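Local coordinates for protein UTP--glucose-1-phosphate uridylyltransferase (Acinetobacter baumannii, PDB 6KNL) that catalyses the transfer of a uridylyl group from UTP to alpha-D-glucose 1-phosphate, giving UDP-glucose and diphosphate, at residues A[24-29]-A[57-62]; A[133-138]-A[269-274]; A[155-160]-A[245-250]. The protein carries 1 engineered substitution. All coordinates share one frame; numbering follows the deposited sequence.

Contact 1: A[24-29]-A[57-62]; sequences PKEMVT and SSKASI. With URI (uridine), chain C.
E26 and K59 meet in a salt-bridge network that K25 completes, beside the nucleotide site of this GT-A nucleotidyltransferase. K59 NZ gives a hydrogen bond of 2.7 Å to E26 OE1, on the syn lone pair of that oxygen. The two side chains meet nearly perpendicular. K59 NZ is also 3.2 Å from E26 OE2, which K25 NZ approaches to 3.4 Å. K59 NZ bonds as well to the backbone oxygens of V9 and G11, so three acceptors hold it. K25 binds UTP and UDP-glucose, and here its NZ makes a weak hydrogen bond of 3.2 Å to uridine O3'.

The rest is close packing. K59 runs along P24 in the opposite direction, with K59 CD 3.4 Å from P24 CB. I62 CG1 stands beside its own backbone N (chi1 -67°), and its CD1 ends 3.6 Å from E26 CB. M27 crosses I62 at a slant, SD against CG1. I36 of helix 35-45 touches E26 and M27. Beside the P24 ring, S61 OG sits 3.1 Å from P24 CD and 3.4 Å from M27 CG.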
loop_
_atom_site.group_PDB
_atom_site.type_symbol
_atom_site.label_atom_id
_atom_site.label_comp_id
_atom_site.label_asym_id
_atom_site.label_seq_id
_atom_site.Cartn_x
_atom_site.Cartn_y
_atom_site.Cartn_z
ATOM N N PRO A 24 4.283 -2.377 -7.440
ATOM C CA PRO A 24 4.995 -1.153 -7.792
ATOM C C PRO A 24 4.958 -0.099 -6.678
ATOM O O PRO A 24 3.948 0.026 -6.029
ATOM C CB PRO A 24 4.207 -0.647 -9.009
ATOM C CG PRO A 24 3.545 -1.878 -9.563
ATOM C CD PRO A 24 3.128 -2.623 -8.314
ATOM N N LYS A 25 6.036 0.668 -6.519
ATOM C CA LYS A 25 6.117 1.777 -5.525
ATOM C C LYS A 25 4.925 2.721 -5.727
ATOM O O LYS A 25 4.511 3.351 -4.743
ATOM C CB LYS A 25 7.433 2.556 -5.652
ATOM C CG LYS A 25 7.595 3.360 -6.942
ATOM C CD LYS A 25 9.031 3.500 -7.437
ATOM C CE LYS A 25 9.165 4.287 -8.731
ATOM N NZ LYS A 25 8.793 5.716 -8.562
ATOM N N GLU A 26 4.422 2.811 -6.963
ATOM C CA GLU A 26 3.386 3.780 -7.386
ATOM C C GLU A 26 2.033 3.346 -6.841
ATOM O O GLU A 26 1.131 4.184 -6.820
ATOM C CB GLU A 26 3.283 3.860 -8.905
ATOM C CG GLU A 26 4.473 4.528 -9.563
ATOM C CD GLU A 26 5.598 3.581 -9.950
ATOM O OE1 GLU A 26 5.491 2.352 -9.659
ATOM O OE2 GLU A 26 6.584 4.070 -10.534
ATOM N N MET A 27 1.913 2.087 -6.431
ATOM C CA MET A 27 0.663 1.514 -5.872
ATOM C C MET A 27 0.712 1.475 -4.339
ATOM O O MET A 27 -0.207 0.895 -3.729
ATOM C CB MET A 27 0.448 0.104 -6.426
ATOM C CG MET A 27 0.321 0.082 -7.943
ATOM S SD MET A 27 -1.038 1.117 -8.536
ATOM C CE MET A 27 -2.423 0.211 -7.857
ATOM N N VAL A 28 1.728 2.073 -3.721
ATOM C CA VAL A 28 1.787 2.218 -2.235
ATOM C C VAL A 28 0.538 2.969 -1.756
ATOM O O VAL A 28 0.274 4.094 -2.266
ATOM C CB VAL A 28 3.076 2.926 -1.778
ATOM C CG1 VAL A 28 4.232 1.958 -1.901
ATOM N N THR A 29 -0.198 2.372 -0.818
ATOM C CA THR A 29 -1.382 2.990 -0.170
ATOM C C THR A 29 -0.960 4.302 0.485
ATOM O O THR A 29 0.004 4.282 1.257
ATOM C CB THR A 29 -2.038 2.064 0.854
ATOM O OG1 THR A 29 -1.932 0.764 0.278
ATOM N N SER A 57 7.656 -4.264 -17.032
ATOM C CA SER A 57 6.906 -5.542 -17.148
ATOM C C SER A 57 6.315 -5.992 -15.807
ATOM O O SER A 57 5.524 -6.934 -15.838
ATOM C CB SER A 57 7.780 -6.639 -17.718
ATOM O OG SER A 57 8.845 -6.942 -16.838
ATOM N N SER A 58 6.708 -5.398 -14.680
ATOM C CA SER A 58 6.199 -5.771 -13.330
ATOM C C SER A 58 5.086 -4.818 -12.874
ATOM O O SER A 58 4.712 -4.896 -11.710
ATOM C CB SER A 58 7.331 -5.804 -12.317
ATOM O OG SER A 58 7.758 -4.494 -11.952
ATOM N N LYS A 59 4.596 -3.924 -13.736
ATOM C CA LYS A 59 3.812 -2.741 -13.283
ATOM C C LYS A 59 2.394 -2.741 -13.877
ATOM O O LYS A 59 1.798 -1.642 -13.945
ATOM C CB LYS A 59 4.545 -1.447 -13.650
ATOM C CG LYS A 59 5.987 -1.350 -13.173
ATOM C CD LYS A 59 6.137 -0.835 -11.776
ATOM C CE LYS A 59 7.527 -0.311 -11.503
ATOM N NZ LYS A 59 7.485 0.955 -10.742
ATOM N N ALA A 60 1.893 -3.923 -14.246
ATOM C CA ALA A 60 0.512 -4.193 -14.717
ATOM C C ALA A 60 -0.510 -3.566 -13.758
ATOM O O ALA A 60 -1.446 -2.947 -14.237
ATOM C CB ALA A 60 0.282 -5.675 -14.852
ATOM N N SER A 61 -0.324 -3.705 -12.448
ATOM C CA SER A 61 -1.284 -3.213 -11.425
ATOM C C SER A 61 -1.549 -1.705 -11.604
ATOM O O SER A 61 -2.683 -1.277 -11.375
ATOM C CB SER A 61 -0.820 -3.557 -10.048
ATOM O OG SER A 61 0.307 -2.782 -9.699
ATOM N N ILE A 62 -0.572 -0.912 -12.032
ATOM C CA ILE A 62 -0.806 0.537 -12.323
ATOM C C ILE A 62 -1.826 0.639 -13.452
ATOM O O ILE A 62 -2.777 1.385 -13.290
ATOM C CB ILE A 62 0.481 1.297 -12.696
ATOM C CG1 ILE A 62 1.450 1.388 -11.517
ATOM C CG2 ILE A 62 0.139 2.678 -13.248
ATOM C CD1 ILE A 62 2.822 1.927 -11.874
HETATM N N1 URI C . 12.392 6.328 -13.900
HETATM C C2 URI C . 13.721 6.622 -13.641
HETATM N N3 URI C . 14.632 6.023 -14.469
HETATM C C4 URI C . 14.362 5.164 -15.509
HETATM C C5 URI C . 12.960 4.909 -15.724
HETATM C C6 URI C . 12.041 5.484 -14.929
HETATM O O2 URI C . 14.079 7.360 -12.734
HETATM O O4 URI C . 15.310 4.702 -16.146
HETATM C "C1'" URI C . 11.389 6.966 -13.020
HETATM C "C2'" URI C . 11.347 6.355 -11.612
HETATM C "C3'" URI C . 10.865 7.562 -10.793
HETATM C "C4'" URI C . 11.611 8.726 -11.463
HETATM O "O2'" URI C . 10.473 5.247 -11.509
HETATM O "O3'" URI C . 9.461 7.798 -10.848
HETATM O "O4'" URI C . 11.746 8.326 -12.860
HETATM C "C5'" URI C . 12.965 9.044 -10.813
HETATM O "O5'" URI C . 13.847 9.770 -11.660
#

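Contact 2: A[133-138]-A[269-274]; sequences LVKDGS and LHYGLE
K135 lies over one face of the Y271 ring and carries on to E274. The contact sets strand 132-135, which pairs antiparallel with strand 254-257, against the last turns of helix 261-274. The short segments of strand and helix run at 44° to each other, their axes 11.0 Å apart.

K135 can be followed outward. Its CB is 3.9 Å from Y271 OH. CG comes to the phenol end of the ring, 3.7 Å from Y271 CZ. CD makes a CH-pi contact, 4.3 Å from the centroid of the Y271 ring and 16° off the ring normal. The chain then bends at chi3 (79°), and CE comes 3.0 Å from E274 OE2. NZ ends 4.0 Å from E274 OE2, a long salt bridge. The lysine and tyrosine run antiparallel past one another.

L133, two residues earlier on the same side of the strand, meets the same ring obliquely. Its CD1 is 3.6 Å from Y271 CE2. Y38 of helix 35-45 also meets the Y271 ring and touches L133, so this helix packs on both partners. H270 touches F256 of strand 254-257.

No hydrogen bond crosses between the two segments. The chemistry implies a contact held chiefly by the methylenes of K135 and one methyl of L133 on an aromatic ring, with the lysine-glutamate pair adding a weaker electrostatic term near the surface.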
loop_
_atom_site.group_PDB
_atom_site.type_symbol
_atom_site.label_atom_id
_atom_site.label_comp_id
_atom_site.label_asym_id
_atom_site.label_seq_id
_atom_site.Cartn_x
_atom_site.Cartn_y
_atom_site.Cartn_z
ATOM N N LEU A 133 4.389 13.715 -4.693
ATOM C CA LEU A 133 2.991 14.204 -4.557
ATOM C C LEU A 133 2.988 15.722 -4.358
ATOM O O LEU A 133 3.862 16.213 -3.655
ATOM C CB LEU A 133 2.340 13.531 -3.349
ATOM C CG LEU A 133 2.071 12.030 -3.445
ATOM C CD1 LEU A 133 0.905 11.667 -2.534
ATOM C CD2 LEU A 133 1.775 11.584 -4.870
ATOM N N VAL A 134 1.997 16.418 -4.919
ATOM C CA VAL A 134 1.834 17.900 -4.831
ATOM C C VAL A 134 0.455 18.225 -4.248
ATOM O O VAL A 134 -0.547 17.839 -4.861
ATOM C CB VAL A 134 2.012 18.557 -6.212
ATOM C CG1 VAL A 134 1.919 20.073 -6.128
ATOM C CG2 VAL A 134 3.315 18.135 -6.873
ATOM N N LYS A 135 0.414 18.933 -3.120
ATOM C CA LYS A 135 -0.839 19.347 -2.438
ATOM C C LYS A 135 -1.032 20.859 -2.613
ATOM O O LYS A 135 -0.061 21.608 -2.404
ATOM C CB LYS A 135 -0.767 18.967 -0.958
ATOM C CG LYS A 135 -1.987 18.235 -0.423
ATOM C CD LYS A 135 -2.003 18.083 1.088
ATOM C CE LYS A 135 -2.435 19.340 1.819
ATOM N NZ LYS A 135 -1.308 20.024 2.503
ATOM N N ASP A 136 -2.248 21.288 -2.953
ATOM C CA ASP A 136 -2.581 22.713 -3.223
ATOM C C ASP A 136 -3.346 23.286 -2.015
ATOM O O ASP A 136 -3.196 22.732 -0.901
ATOM C CB ASP A 136 -3.302 22.816 -4.571
ATOM C CG ASP A 136 -3.493 24.234 -5.083
ATOM O OD1 ASP A 136 -4.447 24.894 -4.630
ATOM O OD2 ASP A 136 -2.678 24.674 -5.921
ATOM N N GLY A 137 -4.069 24.396 -2.219
ATOM C CA GLY A 137 -5.005 25.005 -1.251
ATOM C C GLY A 137 -6.153 25.709 -1.959
ATOM O O GLY A 137 -7.317 25.326 -1.734
ATOM N N SER A 138 -5.833 26.702 -2.794
ATOM C CA SER A 138 -6.792 27.471 -3.632
ATOM C C SER A 138 -7.200 26.650 -4.865
ATOM O O SER A 138 -6.626 25.567 -5.075
ATOM C CB SER A 138 -6.188 28.784 -4.040
ATOM O OG SER A 138 -5.017 28.566 -4.816
ATOM N N LEU A 269 -0.009 11.341 6.818
ATOM C CA LEU A 269 -0.489 12.278 7.870
ATOM C C LEU A 269 -1.196 13.474 7.217
ATOM O O LEU A 269 -2.369 13.736 7.576
ATOM C CB LEU A 269 0.691 12.736 8.730
ATOM C CG LEU A 269 1.312 11.653 9.613
ATOM C CD1 LEU A 269 2.729 12.034 10.013
ATOM C CD2 LEU A 269 0.455 11.403 10.845
ATOM N N HIS A 270 -0.545 14.177 6.288
ATOM C CA HIS A 270 -1.116 15.425 5.714
ATOM C C HIS A 270 -2.346 15.071 4.873
ATOM O O HIS A 270 -3.343 15.758 5.048
ATOM C CB HIS A 270 -0.061 16.272 4.984
ATOM C CG HIS A 270 0.860 17.004 5.904
ATOM N ND1 HIS A 270 0.719 18.358 6.175
ATOM C CD2 HIS A 270 1.922 16.584 6.628
ATOM C CE1 HIS A 270 1.657 18.729 7.032
ATOM N NE2 HIS A 270 2.404 17.659 7.320
ATOM N N TYR A 271 -2.319 14.031 4.030
ATOM C CA TYR A 271 -3.509 13.624 3.225
ATOM C C TYR A 271 -4.617 13.033 4.096
ATOM O O TYR A 271 -5.790 13.368 3.849
ATOM C CB TYR A 271 -3.172 12.636 2.113
ATOM C CG TYR A 271 -2.595 13.330 0.911
ATOM C CD1 TYR A 271 -3.396 13.993 0.001
ATOM C CD2 TYR A 271 -1.224 13.389 0.738
ATOM C CE1 TYR A 271 -2.841 14.655 -1.085
ATOM C CE2 TYR A 271 -0.658 14.032 -0.339
ATOM C CZ TYR A 271 -1.466 14.671 -1.254
ATOM O OH TYR A 271 -0.853 15.304 -2.295
ATOM N N GLY A 272 -4.258 12.169 5.043
ATOM C CA GLY A 272 -5.178 11.626 6.062
ATOM C C GLY A 272 -6.052 12.712 6.668
ATOM O O GLY A 272 -7.290 12.580 6.563
ATOM N N LEU A 273 -5.429 13.740 7.265
ATOM C CA LEU A 273 -6.097 14.890 7.952
ATOM C C LEU A 273 -7.074 15.591 7.005
ATOM O O LEU A 273 -8.127 16.025 7.474
ATOM C CB LEU A 273 -5.047 15.903 8.429
ATOM C CG LEU A 273 -4.149 15.464 9.586
ATOM C CD1 LEU A 273 -4.970 15.230 10.844
ATOM N N GLU A 274 -6.716 15.709 5.726
ATOM C CA GLU A 274 -7.427 16.556 4.734
ATOM C C GLU A 274 -8.522 15.734 4.052
ATOM O O GLU A 274 -9.368 16.335 3.368
ATOM C CB GLU A 274 -6.429 17.105 3.712
ATOM C CG GLU A 274 -7.057 18.001 2.656
ATOM C CD GLU A 274 -6.188 19.162 2.201
ATOM O OE1 GLU A 274 -6.475 19.729 1.128
ATOM O OE2 GLU A 274 -5.237 19.509 2.929
#

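Contact 3: A[155-160]-A[245-250]; sequences AAQIMV and TVEAYR
A156 to V160 and V246 to R250 run as adjacent parallel strands, in register from A156 beside V246 to V160 beside R250. The backbone ladder includes E247 N to A156 O (2.8 Å, 172°), I158 N to E247 O (3.0 Å) and V160 N to Y249 O (2.9 Å). A weak bond from A156 N to T245 O opens it.

On one face, Q157 and E247 run alongside each other. Q157 NE2 donates to E247 OE1 at 2.7 Å, on the anti side of the carboxylate. The amide and carboxylate planes stand 81° apart. The Q157 chain folds back at chi2 (-62°), and NE2 also reaches A155 O at 2.8 Å. S185 OG bonds to Q157 OE1, and R149 of helix 142-153 pairs with E247. Both amide ends are held. M159 CG meets the edge of the Y249 ring, 4.1 Å from CD2; Y249 OH bonds to D142.

The other face is mainly apolar; R250 bonds through NH1 to P180 O. I158 CD1 touches V246 CG1 and V160 CG1 touches A248 CB. I237 of helix 233-240 packs on I158 and V246.

Helices lie on both faces of a mixed sheet, as is typical of the Rossmann-like GT-A fold.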
loop_
_atom_site.group_PDB
_atom_site.type_symbol
_atom_site.label_atom_id
_atom_site.label_comp_id
_atom_site.label_asym_id
_atom_site.label_seq_id
_atom_site.Cartn_x
_atom_site.Cartn_y
_atom_site.Cartn_z
ATOM N N ALA A 155 8.020 29.290 -23.322
ATOM C CA ALA A 155 9.269 28.961 -22.600
ATOM C C ALA A 155 9.085 27.682 -21.772
ATOM O O ALA A 155 8.159 27.654 -20.943
ATOM C CB ALA A 155 9.641 30.112 -21.702
ATOM N N ALA A 156 9.949 26.678 -21.966
ATOM C CA ALA A 156 9.996 25.458 -21.125
ATOM C C ALA A 156 9.864 25.873 -19.655
ATOM O O ALA A 156 10.455 26.918 -19.277
ATOM C CB ALA A 156 11.269 24.678 -21.347
ATOM N N GLN A 157 9.091 25.105 -18.880
ATOM C CA GLN A 157 8.814 25.369 -17.444
ATOM C C GLN A 157 9.372 24.218 -16.608
ATOM O O GLN A 157 9.200 23.052 -16.995
ATOM C CB GLN A 157 7.318 25.537 -17.169
ATOM C CG GLN A 157 6.673 26.739 -17.859
ATOM C CD GLN A 157 7.233 28.081 -17.439
ATOM O OE1 GLN A 157 7.189 28.475 -16.268
ATOM N NE2 GLN A 157 7.746 28.816 -18.413
ATOM N N ILE A 158 10.021 24.557 -15.498
ATOM C CA ILE A 158 10.609 23.574 -14.550
ATOM C C ILE A 158 10.146 23.941 -13.154
ATOM O O ILE A 158 10.576 24.979 -12.657
ATOM C CB ILE A 158 12.135 23.568 -14.676
ATOM C CG1 ILE A 158 12.530 23.180 -16.104
ATOM C CG2 ILE A 158 12.750 22.673 -13.607
ATOM C CD1 ILE A 158 13.919 22.633 -16.243
ATOM N N MET A 159 9.282 23.118 -12.573
ATOM C CA MET A 159 8.686 23.421 -11.255
ATOM C C MET A 159 9.794 23.335 -10.208
ATOM O O MET A 159 10.595 22.359 -10.270
ATOM C CB MET A 159 7.539 22.478 -10.885
ATOM C CG MET A 159 6.785 22.937 -9.636
ATOM S SD MET A 159 5.301 22.006 -9.274
ATOM C CE MET A 159 4.418 22.239 -10.818
ATOM N N VAL A 160 9.817 24.319 -9.302
ATOM C CA VAL A 160 10.839 24.442 -8.227
ATOM C C VAL A 160 10.160 24.840 -6.915
ATOM O O VAL A 160 9.042 25.372 -6.937
ATOM C CB VAL A 160 11.960 25.429 -8.599
ATOM C CG1 VAL A 160 12.589 25.092 -9.943
ATOM C CG2 VAL A 160 11.483 26.873 -8.573
ATOM N N THR A 245 14.259 29.876 -24.429
ATOM C CA THR A 245 14.212 30.326 -23.019
ATOM C C THR A 245 13.675 29.162 -22.184
ATOM O O THR A 245 12.784 28.416 -22.678
ATOM C CB THR A 245 13.334 31.569 -22.838
ATOM O OG1 THR A 245 13.550 32.433 -23.955
ATOM C CG2 THR A 245 13.624 32.298 -21.544
ATOM N N VAL A 246 14.218 29.009 -20.980
ATOM C CA VAL A 246 13.787 28.003 -19.977
ATOM C C VAL A 246 13.571 28.761 -18.667
ATOM O O VAL A 246 14.472 29.519 -18.268
ATOM C CB VAL A 246 14.831 26.881 -19.844
ATOM C CG1 VAL A 246 14.385 25.789 -18.888
ATOM C CG2 VAL A 246 15.200 26.298 -21.198
ATOM N N GLU A 247 12.399 28.589 -18.059
ATOM C CA GLU A 247 11.986 29.312 -16.833
ATOM C C GLU A 247 11.832 28.337 -15.671
ATOM O O GLU A 247 11.393 27.197 -15.887
ATOM C CB GLU A 247 10.650 30.013 -17.060
ATOM C CG GLU A 247 10.703 31.082 -18.132
ATOM C CD GLU A 247 9.457 31.939 -18.186
ATOM O OE1 GLU A 247 8.361 31.381 -18.012
ATOM O OE2 GLU A 247 9.588 33.164 -18.381
ATOM N N ALA A 248 12.156 28.809 -14.476
ATOM C CA ALA A 248 11.796 28.160 -13.201
ATOM C C ALA A 248 10.466 28.743 -12.724
ATOM O O ALA A 248 10.407 29.969 -12.535
ATOM C CB ALA A 248 12.888 28.377 -12.191
ATOM N N TYR A 249 9.445 27.889 -12.587
ATOM C CA TYR A 249 8.137 28.210 -11.968
ATOM C C TYR A 249 8.172 27.780 -10.499
ATOM O O TYR A 249 8.344 26.582 -10.228
ATOM C CB TYR A 249 6.980 27.510 -12.688
ATOM C CG TYR A 249 5.693 27.550 -11.900
ATOM C CD1 TYR A 249 4.872 28.665 -11.918
ATOM C CD2 TYR A 249 5.330 26.501 -11.073
ATOM C CE1 TYR A 249 3.706 28.717 -11.168
ATOM C CE2 TYR A 249 4.186 26.547 -10.298
ATOM C CZ TYR A 249 3.366 27.656 -10.349
ATOM O OH TYR A 249 2.230 27.687 -9.593
ATOM N N ARG A 250 7.994 28.734 -9.588
ATOM C CA ARG A 250 8.013 28.490 -8.127
ATOM C C ARG A 250 6.597 28.148 -7.669
ATOM O O ARG A 250 5.690 28.986 -7.824
ATOM C CB ARG A 250 8.552 29.712 -7.376
ATOM C CG ARG A 250 8.483 29.600 -5.859
ATOM C CD ARG A 250 9.396 30.597 -5.172
ATOM N NE ARG A 250 9.303 30.489 -3.717
ATOM C CZ ARG A 250 9.366 31.509 -2.862
ATOM N NH1 ARG A 250 9.515 32.747 -3.305
ATOM N NH2 ARG A 250 9.260 31.285 -1.561
#

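How the contacts relate
Along the chain, contact 1 closes first, and contact 3 is nested inside the loop closed by contact 2. Contacts 1 and 3 lie on opposite sides of the chain's centre, their own centres 30 Å apart. Contact 2 is 22 Å from contact 1 and 24 Å from contact 3, centre to centre. Nearest atoms of contacts 2 and 3 are about 5 Å apart. Helix 35-45 packs on contacts 1 and 2, helix 142-153 on contacts 2 and 3. Contact 3 lies in the large mixed sheet; contact 2 joins the two-stranded sheet, through strand 132-135, to helix 261-274. Contact 1, with K25, lies at the nucleotide site, while contacts 2 and 3 pack the surrounding fold.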